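Local coordinates for protein transcriptional regulator, ROK family (Vibrio cholerae O1 biovar eltor, PDB 1Z05) that probably acts as a DNA-binding transcriptional regulator of carbohydrate metabolism in the ROK family, a homologue of E. coli Mlc, and binds zinc, at residues Leu345-Ala350 with Arg383-Pro388. Sequence-based numbering, arbitrary orientation.
Sequences LGAAIA and REQSLP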
ATOM      1  N   LEU A 345      -5.012  18.774  12.185  1.00 38.17           N
ATOM      2  CA  LEU A 345      -4.031  17.722  11.890  1.00 38.66           C
ATOM      3  C   LEU A 345      -4.423  16.398  12.543  1.00 38.07           C
ATOM      4  O   LEU A 345      -4.323  15.348  11.918  1.00 38.18           O
ATOM      5  CB  LEU A 345      -2.625  18.127  12.341  1.00 38.20           C
ATOM      6  CG  LEU A 345      -1.994  19.289  11.582  1.00 39.11           C
ATOM      7  CD1 LEU A 345      -0.672  19.668  12.241  1.00 41.23           C
ATOM      8  CD2 LEU A 345      -1.811  18.956  10.101  1.00 43.79           C
ATOM      9  N   GLY A 346      -4.878  16.468  13.794  1.00 36.77           N
ATOM     10  CA  GLY A 346      -5.371  15.311  14.518  1.00 36.58           C
ATOM     11  C   GLY A 346      -6.517  14.605  13.809  1.00 36.66           C
ATOM     12  O   GLY A 346      -6.571  13.378  13.796  1.00 36.69           O
ATOM     13  N   ALA A 347      -7.441  15.378  13.235  1.00 36.36           N
ATOM     14  CA  ALA A 347      -8.536  14.828  12.436  1.00 36.11           C
ATOM     15  C   ALA A 347      -8.025  14.074  11.197  1.00 35.30           C
ATOM     16  O   ALA A 347      -8.484  12.974  10.891  1.00 34.60           O
ATOM     17  CB  ALA A 347      -9.524  15.945  12.026  1.00 36.63           C
ATOM     18  N   ALA A 348      -7.071  14.663  10.495  1.00 34.54           N
ATOM     19  CA  ALA A 348      -6.510  14.029   9.300  1.00 35.74           C
ATOM     20  C   ALA A 348      -5.685  12.785   9.662  1.00 35.37           C
ATOM     21  O   ALA A 348      -5.761  11.744   8.984  1.00 34.80           O
ATOM     22  CB  ALA A 348      -5.685  15.037   8.505  1.00 36.53           C
ATOM     23  N   ILE A 349      -4.922  12.889  10.748  1.00 33.78           N
ATOM     24  CA  ILE A 349      -4.107  11.776  11.223  1.00 34.18           C
ATOM     25  C   ILE A 349      -4.992  10.621  11.723  1.00 33.72           C
ATOM     26  O   ILE A 349      -4.662   9.456  11.501  1.00 34.39           O
ATOM     27  CB  ILE A 349      -3.084  12.230  12.307  1.00 33.30           C
ATOM     28  CG1 ILE A 349      -2.088  13.220  11.702  1.00 34.67           C
ATOM     29  CG2 ILE A 349      -2.347  11.024  12.905  1.00 34.64           C
ATOM     30  CD1 ILE A 349      -1.211  13.927  12.723  1.00 35.10           C
ATOM     31  N   ALA A 350      -6.117  10.943  12.370  1.00 32.88           N
ATOM     32  CA  ALA A 350      -7.077   9.912  12.792  1.00 31.63           C
ATOM     33  C   ALA A 350      -7.617   9.116  11.607  1.00 31.59           C
ATOM     34  O   ALA A 350      -7.847   7.911  11.715  1.00 31.75           O
ATOM     35  CB  ALA A 350      -8.222  10.512  13.583  1.00 30.24           C
ATOM     36  N   ARG A 383      -7.494  10.386  19.860  1.00 36.06           N
ATOM     37  CA  ARG A 383      -8.232   9.567  20.821  1.00 36.15           C
ATOM     38  C   ARG A 383      -9.734   9.572  20.539  1.00 35.91           C
ATOM     39  O   ARG A 383     -10.425   8.575  20.752  1.00 34.14           O
ATOM     40  CB  ARG A 383      -7.979  10.059  22.255  1.00 38.05           C
ATOM     41  CG  ARG A 383      -6.585   9.739  22.780  1.00 40.68           C
ATOM     42  CD  ARG A 383      -6.525   9.935  24.296  1.00 49.87           C
ATOM     43  NE  ARG A 383      -6.279  11.330  24.656  1.00 56.25           N
ATOM     44  CZ  ARG A 383      -5.073  11.901  24.671  1.00 55.61           C
ATOM     45  NH1 ARG A 383      -3.990  11.196  24.359  1.00 53.38           N
ATOM     46  NH2 ARG A 383      -4.951  13.176  25.008  1.00 50.25           N
ATOM     47  N   GLU A 384     -10.229  10.714  20.073  1.00 35.66           N
ATOM     48  CA  GLU A 384     -11.663  10.910  19.910  1.00 37.87           C
ATOM     49  C   GLU A 384     -12.182  10.444  18.542  1.00 35.97           C
ATOM     50  O   GLU A 384     -13.390  10.304  18.353  1.00 33.53           O
ATOM     51  CB  GLU A 384     -12.018  12.385  20.159  1.00 37.30           C
ATOM     52  CG  GLU A 384     -11.900  12.788  21.632  1.00 42.09           C
ATOM     53  CD  GLU A 384     -12.248  14.244  21.898  1.00 43.20           C
ATOM     54  OE1 GLU A 384     -12.645  14.964  20.954  1.00 52.31           O
ATOM     55  OE2 GLU A 384     -12.120  14.670  23.067  1.00 48.00           O
ATOM     56  N   GLN A 385     -11.268  10.195  17.604  1.00 34.84           N
ATOM     57  CA  GLN A 385     -11.656   9.943  16.214  1.00 35.44           C
ATOM     58  C   GLN A 385     -11.044   8.687  15.584  1.00 35.33           C
ATOM     59  O   GLN A 385     -11.084   8.509  14.363  1.00 34.84           O
ATOM     60  CB  GLN A 385     -11.355  11.177  15.367  1.00 33.83           C
ATOM     61  CG  GLN A 385     -12.058  12.453  15.895  1.00 34.45           C
ATOM     62  CD  GLN A 385     -11.665  13.697  15.134  1.00 38.52           C
ATOM     63  OE1 GLN A 385     -11.296  13.632  13.961  1.00 40.59           O
ATOM     64  NE2 GLN A 385     -11.756  14.847  15.796  1.00 37.40           N
ATOM     65  N   SER A 386     -10.486   7.823  16.422  1.00 35.81           N
ATOM     66  CA  SER A 386      -9.961   6.530  15.977  1.00 36.14           C
ATOM     67  C   SER A 386     -10.145   5.511  17.091  1.00 36.94           C
ATOM     68  O   SER A 386     -10.331   5.894  18.252  1.00 35.47           O
ATOM     69  CB  SER A 386      -8.486   6.640  15.534  1.00 36.57           C
ATOM     70  OG  SER A 386      -7.621   6.968  16.615  1.00 37.58           O
ATOM     71  N   LEU A 387     -10.138   4.224  16.729  1.00 36.95           N
ATOM     72  CA  LEU A 387     -10.347   3.139  17.687  1.00 39.20           C
ATOM     73  C   LEU A 387      -9.286   3.135  18.790  1.00 39.49           C
ATOM     74  O   LEU A 387      -8.087   3.215  18.499  1.00 38.58           O
ATOM     75  CB  LEU A 387     -10.329   1.782  16.971  1.00 39.96           C
ATOM     76  CG  LEU A 387     -11.526   1.346  16.119  1.00 42.55           C
ATOM     77  CD1 LEU A 387     -11.187   0.104  15.292  1.00 46.99           C
ATOM     78  CD2 LEU A 387     -12.747   1.089  16.962  1.00 43.93           C
ATOM     79  N   PRO A 388      -9.723   3.045  20.061  1.00 40.14           N
ATOM     80  CA  PRO A 388      -8.810   2.838  21.187  1.00 40.36           C
ATOM     81  C   PRO A 388      -7.720   1.804  20.914  1.00 40.40           C
ATOM     82  O   PRO A 388      -6.547   2.105  21.115  1.00 40.63           O
ATOM     83  CB  PRO A 388      -9.752   2.387  22.307  1.00 41.33           C
ATOM     84  CG  PRO A 388     -10.990   3.184  22.030  1.00 40.47           C
ATOM     85  CD  PRO A 388     -11.122   3.175  20.523  1.00 40.35           C
TER
HETATM   86  O   HOH W   1     -11.013  12.275  11.641  1.00 25.42           O
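The flat carboxamide of Q385 meets A347 through its oxygen end: A347 CA comes at OE1 obliquely from one face, 3.4 Å away, while A347 CB sits nearer the amide plane. Near that plane, beyond the oxygen, one water bridges the two segments, donating to Q385 OE1 and to A347 O, at 2.7 Å each. No direct hydrogen bond crosses between 345-350 and 383-388, so this water makes the polar link between them. Q385 gets there by setting CG anti to its own carbonyl carbon (chi1 -57°) and running extended beyond it (chi2 175°), which carries the amide back along helix 332-356.

One turn further on, A350 turns its methyl toward 383-388. A350 CB touches Q385 CB at 3.7 Å, ordinary van der Waals contact, and also meets Q385 O. S386 comes in more loosely, its CB 4.1 Å from A350 O, while its OG is held by I382 O and H391 ND1. N354 ND2 hydrogen-bonds to Q385 O and ties it to helix 332-356.

The second subunit closes over this corner: its N283 ND2 bonds to R383 O, its Q271 packs on Q385, and its zinc ligand C281 packs on L387 and P388, so 383-388 forms part of the dimer interface. Within the chain, helices 332-356 and 371-385 pack together beside a mixed sheet of order 3-2-1-4-5, as in the ASKHA (ribonuclease H-like) fold of ROK proteins: L345 and I349 pack against L374, I378 and I382 of helix 371-385 and against I242 and I240 of the central strand 237-242.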